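Local coordinates for protein aminotransferase, class III (Thermomicrobium roseum, PDB 6IO1) that is a thermostable (S)-enantioselective omega-transaminase that binds pyridoxal phosphate and probably shuttles amino groups between amines and carbonyl compounds, at residues Y188-G193 with E383-K388; E344-N349 with P426-S431. All coordinates share one frame; numbering follows the deposited sequence.

Contact 1: residues Y188-G193 with E383-K388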
ATOM      1  N   TYR B 188      19.749 -21.196  -6.254  1.00 26.41           N
ATOM      2  CA  TYR B 188      19.015 -21.855  -7.334  1.00 28.06           C
ATOM      3  C   TYR B 188      19.898 -22.983  -7.865  1.00 27.23           C
ATOM      4  O   TYR B 188      20.686 -22.799  -8.792  1.00 25.75           O
ATOM      5  CB  TYR B 188      18.666 -20.812  -8.394  1.00 27.93           C
ATOM      6  CG  TYR B 188      17.896 -21.272  -9.609  1.00 26.14           C
ATOM      7  CD1 TYR B 188      17.074 -22.389  -9.574  1.00 26.30           C
ATOM      8  CD2 TYR B 188      17.975 -20.556 -10.797  1.00 27.52           C
ATOM      9  CE1 TYR B 188      16.370 -22.786 -10.698  1.00 29.85           C
ATOM     10  CE2 TYR B 188      17.276 -20.945 -11.918  1.00 28.01           C
ATOM     11  CZ  TYR B 188      16.475 -22.060 -11.865  1.00 28.14           C
ATOM     12  OH  TYR B 188      15.777 -22.448 -12.986  1.00 29.89           O
ATOM     13  N   LYS B 189      19.748 -24.170  -7.267  1.00 28.22           N
ATOM     14  CA  LYS B 189      20.663 -25.277  -7.539  1.00 27.91           C
ATOM     15  C   LYS B 189      20.557 -25.780  -8.974  1.00 28.91           C
ATOM     16  O   LYS B 189      21.563 -26.195  -9.563  1.00 27.41           O
ATOM     17  CB  LYS B 189      20.402 -26.423  -6.562  1.00 29.72           C
ATOM     18  CG  LYS B 189      21.545 -27.414  -6.453  1.00 30.92           C
ATOM     19  CD  LYS B 189      21.169 -28.585  -5.563  1.00 35.95           C
ATOM     20  CE  LYS B 189      22.377 -29.449  -5.260  1.00 35.99           C
ATOM     21  NZ  LYS B 189      21.996 -30.821  -4.821  1.00 37.23           N
ATOM     22  N   TYR B 190      19.350 -25.771  -9.547  1.00 30.09           N
ATOM     23  CA  TYR B 190      19.139 -26.379 -10.859  1.00 28.99           C
ATOM     24  C   TYR B 190      20.049 -25.769 -11.920  1.00 27.58           C
ATOM     25  O   TYR B 190      20.532 -26.476 -12.812  1.00 28.80           O
ATOM     26  CB  TYR B 190      17.673 -26.238 -11.268  1.00 29.02           C
ATOM     27  CG  TYR B 190      17.344 -26.777 -12.641  1.00 29.92           C
ATOM     28  CD1 TYR B 190      17.462 -28.131 -12.926  1.00 30.97           C
ATOM     29  CD2 TYR B 190      16.904 -25.931 -13.650  1.00 30.35           C
ATOM     30  CE1 TYR B 190      17.155 -28.626 -14.179  1.00 30.53           C
ATOM     31  CE2 TYR B 190      16.598 -26.416 -14.907  1.00 30.22           C
ATOM     32  CZ  TYR B 190      16.726 -27.764 -15.166  1.00 30.55           C
ATOM     33  OH  TYR B 190      16.420 -28.248 -16.418  1.00 30.27           O
ATOM     34  N   ARG B 191      20.292 -24.461 -11.843  1.00 27.16           N
ATOM     35  CA  ARG B 191      21.134 -23.787 -12.821  1.00 30.00           C
ATOM     36  C   ARG B 191      22.426 -23.224 -12.250  1.00 28.77           C
ATOM     37  O   ARG B 191      23.364 -22.989 -13.017  1.00 30.42           O
ATOM     38  CB  ARG B 191      20.353 -22.648 -13.494  1.00 29.98           C
ATOM     39  CG  ARG B 191      19.116 -23.121 -14.235  1.00 31.42           C
ATOM     40  CD  ARG B 191      18.507 -22.018 -15.083  1.00 32.88           C
ATOM     41  NE  ARG B 191      17.423 -22.524 -15.918  1.00 32.83           N
ATOM     42  CZ  ARG B 191      17.588 -22.994 -17.150  1.00 32.72           C
ATOM     43  NH1 ARG B 191      18.794 -23.003 -17.703  1.00 30.65           N
ATOM     44  NH2 ARG B 191      16.545 -23.439 -17.837  1.00 30.58           N
ATOM     45  N   PHE B 192      22.505 -23.001 -10.937  1.00 27.33           N
ATOM     46  CA  PHE B 192      23.682 -22.390 -10.336  1.00 28.75           C
ATOM     47  C   PHE B 192      24.458 -23.335  -9.429  1.00 30.59           C
ATOM     48  O   PHE B 192      25.543 -22.965  -8.966  1.00 30.08           O
ATOM     49  CB  PHE B 192      23.287 -21.135  -9.536  1.00 29.42           C
ATOM     50  CG  PHE B 192      22.557 -20.084 -10.344  1.00 31.19           C
ATOM     51  CD1 PHE B 192      22.582 -20.095 -11.731  1.00 34.32           C
ATOM     52  CD2 PHE B 192      21.845 -19.082  -9.706  1.00 33.98           C
ATOM     53  CE1 PHE B 192      21.907 -19.136 -12.462  1.00 34.22           C
ATOM     54  CE2 PHE B 192      21.171 -18.117 -10.433  1.00 34.62           C
ATOM     55  CZ  PHE B 192      21.203 -18.145 -11.813  1.00 34.37           C
ATOM     56  N   GLY B 193      23.938 -24.530  -9.160  1.00 30.08           N
ATOM     57  CA  GLY B 193      24.617 -25.490  -8.311  1.00 32.12           C
ATOM     58  C   GLY B 193      24.820 -26.833  -8.983  1.00 34.63           C
ATOM     59  O   GLY B 193      24.767 -27.877  -8.325  1.00 32.58           O
ATOM     60  N   GLU B 383       9.287 -25.982 -14.475  1.00 20.94           N
ATOM     61  CA  GLU B 383      10.180 -25.213 -15.331  1.00 23.28           C
ATOM     62  C   GLU B 383      10.260 -25.879 -16.699  1.00 23.30           C
ATOM     63  O   GLU B 383      10.629 -27.054 -16.803  1.00 23.12           O
ATOM     64  CB  GLU B 383      11.570 -25.103 -14.705  1.00 24.42           C
ATOM     65  CG  GLU B 383      12.586 -24.390 -15.585  1.00 24.74           C
ATOM     66  CD  GLU B 383      13.780 -23.877 -14.806  1.00 24.97           C
ATOM     67  OE1 GLU B 383      13.726 -23.880 -13.558  1.00 24.90           O
ATOM     68  OE2 GLU B 383      14.774 -23.466 -15.442  1.00 27.37           O
ATOM     69  N   VAL B 384       9.916 -25.129 -17.742  1.00 24.60           N
ATOM     70  CA  VAL B 384       9.848 -25.647 -19.102  1.00 23.52           C
ATOM     71  C   VAL B 384      11.114 -25.249 -19.849  1.00 21.93           C
ATOM     72  O   VAL B 384      11.551 -24.094 -19.780  1.00 21.25           O
ATOM     73  CB  VAL B 384       8.593 -25.131 -19.826  1.00 22.75           C
ATOM     74  CG1 VAL B 384       8.642 -25.483 -21.305  1.00 27.05           C
ATOM     75  CG2 VAL B 384       7.340 -25.703 -19.178  1.00 21.97           C
ATOM     76  N   VAL B 385      11.706 -26.212 -20.557  1.00 21.57           N
ATOM     77  CA  VAL B 385      12.917 -26.009 -21.337  1.00 24.52           C
ATOM     78  C   VAL B 385      12.710 -26.649 -22.702  1.00 26.25           C
ATOM     79  O   VAL B 385      11.888 -27.550 -22.872  1.00 26.21           O
ATOM     80  CB  VAL B 385      14.172 -26.599 -20.655  1.00 26.90           C
ATOM     81  CG1 VAL B 385      14.492 -25.845 -19.374  1.00 25.43           C
ATOM     82  CG2 VAL B 385      13.980 -28.082 -20.381  1.00 26.02           C
ATOM     83  N   ARG B 386      13.455 -26.154 -23.691  1.00 28.09           N
ATOM     84  CA  ARG B 386      13.377 -26.751 -25.020  1.00 29.93           C
ATOM     85  C   ARG B 386      13.926 -28.172 -25.014  1.00 29.79           C
ATOM     86  O   ARG B 386      13.408 -29.048 -25.716  1.00 31.97           O
ATOM     87  CB  ARG B 386      14.137 -25.889 -26.030  1.00 33.13           C
ATOM     88  CG  ARG B 386      13.692 -24.436 -26.072  1.00 34.20           C
ATOM     89  CD  ARG B 386      14.274 -23.717 -27.278  1.00 37.77           C
ATOM     90  NE  ARG B 386      13.564 -24.021 -28.517  1.00 41.54           N
ATOM     91  CZ  ARG B 386      13.925 -23.569 -29.716  1.00 48.16           C
ATOM     92  NH1 ARG B 386      14.995 -22.796 -29.844  1.00 47.81           N
ATOM     93  NH2 ARG B 386      13.216 -23.894 -30.787  1.00 53.56           N
ATOM     94  N   ASP B 387      14.971 -28.417 -24.227  1.00 29.13           N
ATOM     95  CA  ASP B 387      15.647 -29.704 -24.187  1.00 30.92           C
ATOM     96  C   ASP B 387      16.197 -29.931 -22.787  1.00 31.38           C
ATOM     97  O   ASP B 387      16.774 -29.016 -22.192  1.00 30.17           O
ATOM     98  CB  ASP B 387      16.767 -29.775 -25.229  1.00 33.37           C
ATOM     99  CG  ASP B 387      17.526 -31.083 -25.184  1.00 34.20           C
ATOM    100  OD1 ASP B 387      16.940 -32.126 -25.541  1.00 35.16           O
ATOM    101  OD2 ASP B 387      18.712 -31.064 -24.799  1.00 35.47           O
ATOM    102  N   LYS B 388      16.004 -31.142 -22.256  1.00 33.64           N
ATOM    103  CA  LYS B 388      16.479 -31.430 -20.906  1.00 31.07           C
ATOM    104  C   LYS B 388      17.995 -31.335 -20.830  1.00 32.90           C
ATOM    105  O   LYS B 388      18.546 -30.777 -19.872  1.00 36.80           O
ATOM    106  CB  LYS B 388      16.050 -32.832 -20.480  1.00 32.77           C
ATOM    107  CG  LYS B 388      14.588 -33.032 -20.183  1.00 30.61           C
ATOM    108  CD  LYS B 388      14.326 -34.520 -20.058  1.00 32.45           C
ATOM    109  CE  LYS B 388      13.672 -34.855 -18.739  1.00 32.32           C
ATOM    110  NZ  LYS B 388      12.509 -33.970 -18.463  1.00 30.76           N
TER
HETATM  111  O   HOH W   1      16.865 -30.791 -17.232  1.00 36.30           O
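Glu-383 and Arg-191 form a salt bridge between the two parts of a class-III aminotransferase: Arg-191 lies in the short helix 189-192, which follows strand 181-184 at the margin of the cofactor-domain sheet, and Glu-383 lies near the end of strand 379-384 of the C-terminal sheet. From CB, the Glu-383 chain sets off with CG anti to the backbone N (chi1 176°) and stays extended, carrying the carboxylate toward helix 189-192. Its CD comes 3.8 Å from CE2 of Tyr-190, whose ring stands steeply against the carboxylate plane. OE1 takes the hydroxyl of Tyr-188 on its syn lone pair, OH to OE1 2.6 Å; Arg-374 also forms a salt bridge to OE1. OE2 is gripped side-on by Arg-191, with NE at 2.9 Å and NH2 at 3.0 Å from this same oxygen, guanidinium and carboxylate nearly coplanar. NH2 of Arg-191 also donates to the carbonyl of Lys-391. Glutamate suits the place because its two oxygens serve a phenol and a cation at once, and two arginines would probably keep it ionised. An alanine here would probably leave Arg-191 and Arg-374 without their shared counter-charge and the buried Tyr-188 hydroxyl without its acceptor. Beyond the carboxylate, CG1 of Val-385 touches Arg-191 NH2, and one water joins Tyr-190 OH, at 2.7 Å, to the carbonyl O of Lys-388.

Contact 2: residues E344-N349 with P426-S431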
ATOM      1  N   GLU B 344      -9.057 -25.371  11.463  1.00 20.59           N
ATOM      2  CA  GLU B 344      -8.974 -26.397  10.439  1.00 21.82           C
ATOM      3  C   GLU B 344      -7.551 -26.882  10.213  1.00 20.35           C
ATOM      4  O   GLU B 344      -7.354 -27.846   9.466  1.00 22.57           O
ATOM      5  CB  GLU B 344      -9.574 -25.877   9.127  1.00 23.15           C
ATOM      6  CG  GLU B 344     -11.041 -25.487   9.259  1.00 23.83           C
ATOM      7  CD  GLU B 344     -11.668 -25.067   7.944  1.00 23.62           C
ATOM      8  OE1 GLU B 344     -10.980 -25.137   6.904  1.00 23.48           O
ATOM      9  OE2 GLU B 344     -12.851 -24.666   7.953  1.00 24.40           O
ATOM     10  N   ARG B 345      -6.569 -26.253  10.858  1.00 20.51           N
ATOM     11  CA  ARG B 345      -5.169 -26.665  10.788  1.00 22.68           C
ATOM     12  C   ARG B 345      -4.722 -26.844   9.336  1.00 20.92           C
ATOM     13  O   ARG B 345      -4.165 -27.873   8.942  1.00 19.27           O
ATOM     14  CB  ARG B 345      -4.957 -27.935  11.614  1.00 24.22           C
ATOM     15  CG  ARG B 345      -5.227 -27.730  13.107  1.00 27.47           C
ATOM     16  CD  ARG B 345      -4.879 -28.963  13.906  1.00 32.07           C
ATOM     17  NE  ARG B 345      -3.448 -28.977  14.174  1.00 39.44           N
ATOM     18  CZ  ARG B 345      -2.821 -28.155  15.017  1.00 42.49           C
ATOM     19  NH1 ARG B 345      -1.514 -28.257  15.159  1.00 41.21           N
ATOM     20  NH2 ARG B 345      -3.493 -27.256  15.723  1.00 41.53           N
ATOM     21  N   LEU B 346      -4.955 -25.790   8.548  1.00 19.79           N
ATOM     22  CA  LEU B 346      -4.755 -25.792   7.071  1.00 19.33           C
ATOM     23  C   LEU B 346      -3.301 -26.096   6.695  1.00 17.71           C
ATOM     24  O   LEU B 346      -3.080 -26.553   5.557  1.00 17.86           O
ATOM     25  CB  LEU B 346      -5.230 -24.459   6.483  1.00 18.34           C
ATOM     26  CG  LEU B 346      -6.739 -24.231   6.534  1.00 20.66           C
ATOM     27  CD1 LEU B 346      -7.125 -22.974   5.768  1.00 19.30           C
ATOM     28  CD2 LEU B 346      -7.486 -25.437   5.987  1.00 20.29           C
ATOM     29  N   TRP B 347      -2.352 -25.822   7.588  1.00 17.91           N
ATOM     30  CA  TRP B 347      -0.931 -26.117   7.270  1.00 17.41           C
ATOM     31  C   TRP B 347      -0.778 -27.619   7.003  1.00 17.50           C
ATOM     32  O   TRP B 347       0.092 -27.984   6.189  1.00 17.23           O
ATOM     33  CB  TRP B 347       0.013 -25.620   8.372  1.00 19.00           C
ATOM     34  CG  TRP B 347      -0.343 -26.104   9.743  1.00 20.58           C
ATOM     35  CD1 TRP B 347       0.045 -27.275  10.330  1.00 22.47           C
ATOM     36  CD2 TRP B 347      -1.161 -25.424  10.711  1.00 21.03           C
ATOM     37  NE1 TRP B 347      -0.476 -27.370  11.591  1.00 24.10           N
ATOM     38  CE2 TRP B 347      -1.220 -26.249  11.854  1.00 25.56           C
ATOM     39  CE3 TRP B 347      -1.846 -24.204  10.724  1.00 17.99           C
ATOM     40  CZ2 TRP B 347      -1.938 -25.891  12.993  1.00 27.36           C
ATOM     41  CZ3 TRP B 347      -2.555 -23.851  11.850  1.00 20.49           C
ATOM     42  CH2 TRP B 347      -2.599 -24.684  12.968  1.00 26.11           C
ATOM     43  N   GLU B 348      -1.548 -28.454   7.711  1.00 17.45           N
ATOM     44  CA  GLU B 348      -1.455 -29.901   7.538  1.00 21.14           C
ATOM     45  C   GLU B 348      -1.921 -30.315   6.147  1.00 19.72           C
ATOM     46  O   GLU B 348      -1.250 -31.096   5.457  1.00 16.55           O
ATOM     47  CB  GLU B 348      -2.282 -30.608   8.612  1.00 22.62           C
ATOM     48  CG  GLU B 348      -1.775 -30.407  10.029  1.00 23.95           C
ATOM     49  CD  GLU B 348      -2.614 -31.145  11.052  1.00 31.20           C
ATOM     50  OE1 GLU B 348      -3.626 -31.764  10.657  1.00 31.33           O
ATOM     51  OE2 GLU B 348      -2.265 -31.107  12.250  1.00 36.62           O
ATOM     52  N   ASN B 349      -3.083 -29.810   5.723  1.00 21.16           N
ATOM     53  CA  ASN B 349      -3.546 -30.094   4.370  1.00 19.38           C
ATOM     54  C   ASN B 349      -2.618 -29.487   3.334  1.00 17.00           C
ATOM     55  O   ASN B 349      -2.448 -30.054   2.255  1.00 16.04           O
ATOM     56  CB  ASN B 349      -4.971 -29.587   4.158  1.00 19.40           C
ATOM     57  CG  ASN B 349      -5.590 -30.127   2.880  1.00 20.48           C
ATOM     58  OD1 ASN B 349      -5.812 -31.329   2.744  1.00 22.45           O
ATOM     59  ND2 ASN B 349      -5.858 -29.237   1.930  1.00 20.03           N
ATOM     60  N   PRO B 426      -2.245 -23.142  -5.075  1.00 14.95           N
ATOM     61  CA  PRO B 426      -3.665 -23.388  -4.784  1.00 15.29           C
ATOM     62  C   PRO B 426      -4.096 -23.108  -3.336  1.00 14.74           C
ATOM     63  O   PRO B 426      -3.245 -23.055  -2.467  1.00 14.39           O
ATOM     64  CB  PRO B 426      -3.840 -24.880  -5.101  1.00 15.84           C
ATOM     65  CG  PRO B 426      -2.468 -25.467  -4.865  1.00 17.56           C
ATOM     66  CD  PRO B 426      -1.505 -24.384  -5.308  1.00 16.47           C
ATOM     67  N   PRO B 427      -5.410 -22.916  -3.070  1.00 13.80           N
ATOM     68  CA  PRO B 427      -5.910 -22.650  -1.716  1.00 14.88           C
ATOM     69  C   PRO B 427      -5.561 -23.821  -0.787  1.00 15.57           C
ATOM     70  O   PRO B 427      -5.645 -24.960  -1.211  1.00 15.72           O
ATOM     71  CB  PRO B 427      -7.432 -22.562  -1.897  1.00 16.17           C
ATOM     72  CG  PRO B 427      -7.611 -22.201  -3.354  1.00 13.86           C
ATOM     73  CD  PRO B 427      -6.485 -22.922  -4.064  1.00 14.75           C
ATOM     74  N   LEU B 428      -5.197 -23.506   0.459  1.00 16.10           N
ATOM     75  CA  LEU B 428      -4.754 -24.516   1.416  1.00 16.61           C
ATOM     76  C   LEU B 428      -5.786 -25.612   1.650  1.00 18.26           C
ATOM     77  O   LEU B 428      -5.442 -26.642   2.240  1.00 19.69           O
ATOM     78  CB  LEU B 428      -4.396 -23.859   2.753  1.00 16.08           C
ATOM     79  CG  LEU B 428      -3.439 -22.663   2.762  1.00 15.53           C
ATOM     80  CD1 LEU B 428      -2.975 -22.371   4.183  1.00 17.62           C
ATOM     81  CD2 LEU B 428      -2.245 -22.886   1.847  1.00 16.25           C
ATOM     82  N   THR B 429      -7.027 -25.423   1.209  1.00 17.20           N
ATOM     83  CA  THR B 429      -8.094 -26.391   1.422  1.00 18.88           C
ATOM     84  C   THR B 429      -8.225 -27.404   0.291  1.00 17.42           C
ATOM     85  O   THR B 429      -9.156 -28.217   0.318  1.00 19.28           O
ATOM     86  CB  THR B 429      -9.430 -25.668   1.606  1.00 21.38           C
ATOM     87  OG1 THR B 429      -9.711 -24.876   0.446  1.00 23.11           O
ATOM     88  CG2 THR B 429      -9.377 -24.761   2.825  1.00 20.67           C
ATOM     89  N   ILE B 430      -7.333 -27.364  -0.704  1.00 18.50           N
ATOM     90  CA  ILE B 430      -7.500 -28.185  -1.899  1.00 18.52           C
ATOM     91  C   ILE B 430      -7.498 -29.662  -1.530  1.00 19.75           C
ATOM     92  O   ILE B 430      -6.648 -30.139  -0.769  1.00 19.83           O
ATOM     93  CB  ILE B 430      -6.420 -27.846  -2.939  1.00 16.79           C
ATOM     94  CG1 ILE B 430      -6.725 -28.534  -4.274  1.00 18.54           C
ATOM     95  CG2 ILE B 430      -5.027 -28.213  -2.438  1.00 18.90           C
ATOM     96  CD1 ILE B 430      -5.951 -27.956  -5.442  1.00 20.36           C
ATOM     97  N   SER B 431      -8.496 -30.378  -2.028  1.00 20.84           N
ATOM     98  CA  SER B 431      -8.619 -31.809  -1.810  1.00 19.08           C
ATOM     99  C   SER B 431      -7.842 -32.612  -2.848  1.00 19.19           C
ATOM    100  O   SER B 431      -7.277 -32.070  -3.807  1.00 21.15           O
ATOM    101  CB  SER B 431     -10.089 -32.226  -1.850  1.00 19.88           C
ATOM    102  OG  SER B 431     -10.582 -32.244  -3.182  1.00 21.04           O
TER
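A type I beta turn, Pro-427 to Ile-430, docks on the first turn of helix 346-361, with Leu-346 packing against Leu-428 and Thr-429 while Asn-349 bonds to the turn backbone. The helix starts just after a Schellman motif has closed helix 328-344: Arg-345, with positive phi, is its C-prime residue, and Leu-346, next in the chain, points toward the turn. The two leucines cross at about a right angle, CB of Leu-346 lying 3.8 Å from CD1 of Leu-428. Both also touch Leu-341 of the preceding helix, so branched aliphatic side chains suit this apolar spot between the two helices and the turn. Thr-429 lies side by side with Leu-346 and points the same way; its methyl CG2 is 3.7 Å from CD2 of Leu-346, so threonine offers an apolar branch to the leucine.

Asn-349 supplies the polar half. With CG anti to the backbone N (chi1 -167°), its amide is directed at loop 426-431, where ND2 meets two carbonyls. One hydrogen goes almost straight, at 175°, to the carbonyl O of Leu-428, 2.6 Å from ND2. The other goes to the carbonyl O of Ile-430, 3.0 Å from ND2. Both acceptors lie close to the amide plane, as the two N-H directions demand, although ND2 stands above the carbonyl plane of Ile-430. The turn has its own bond, Ile-430 N to Pro-427 O at 3.0 Å. Next in the chain, Ser-431 is the N-cap of helix 432-450, and its backbone N is met by Glu-434.

Primary amide chemistry thus matches the site: with two hydrogens on one nitrogen, Asn-349 satisfies two backbone carbonyls that the closing bond of the turn does not use, fixing its own amide orientation as it ties the loop to the helix.

Contacts 1 and 2 do not touch: their centres are 29 Å apart and their nearest atoms about 14 Å. Their segments alternate along the chain, and the C-terminal sheet links them, since strand 379-384, which leads into 383-388, pairs with strand 421-424, which leads into 426-431. Contact 1 joins the end of one of that sheet's strands to the cofactor domain through a salt bridge and a phenol hydrogen bond, whereas contact 2 sets a loop on a helix with an amide and a small apolar patch. None of the four segments supplies a residue to the pocket of the aminated cofactor. One link is indirect: Tyr-188 of contact 1 packs on Met-152, two residues before Tyr-154 of the pocket.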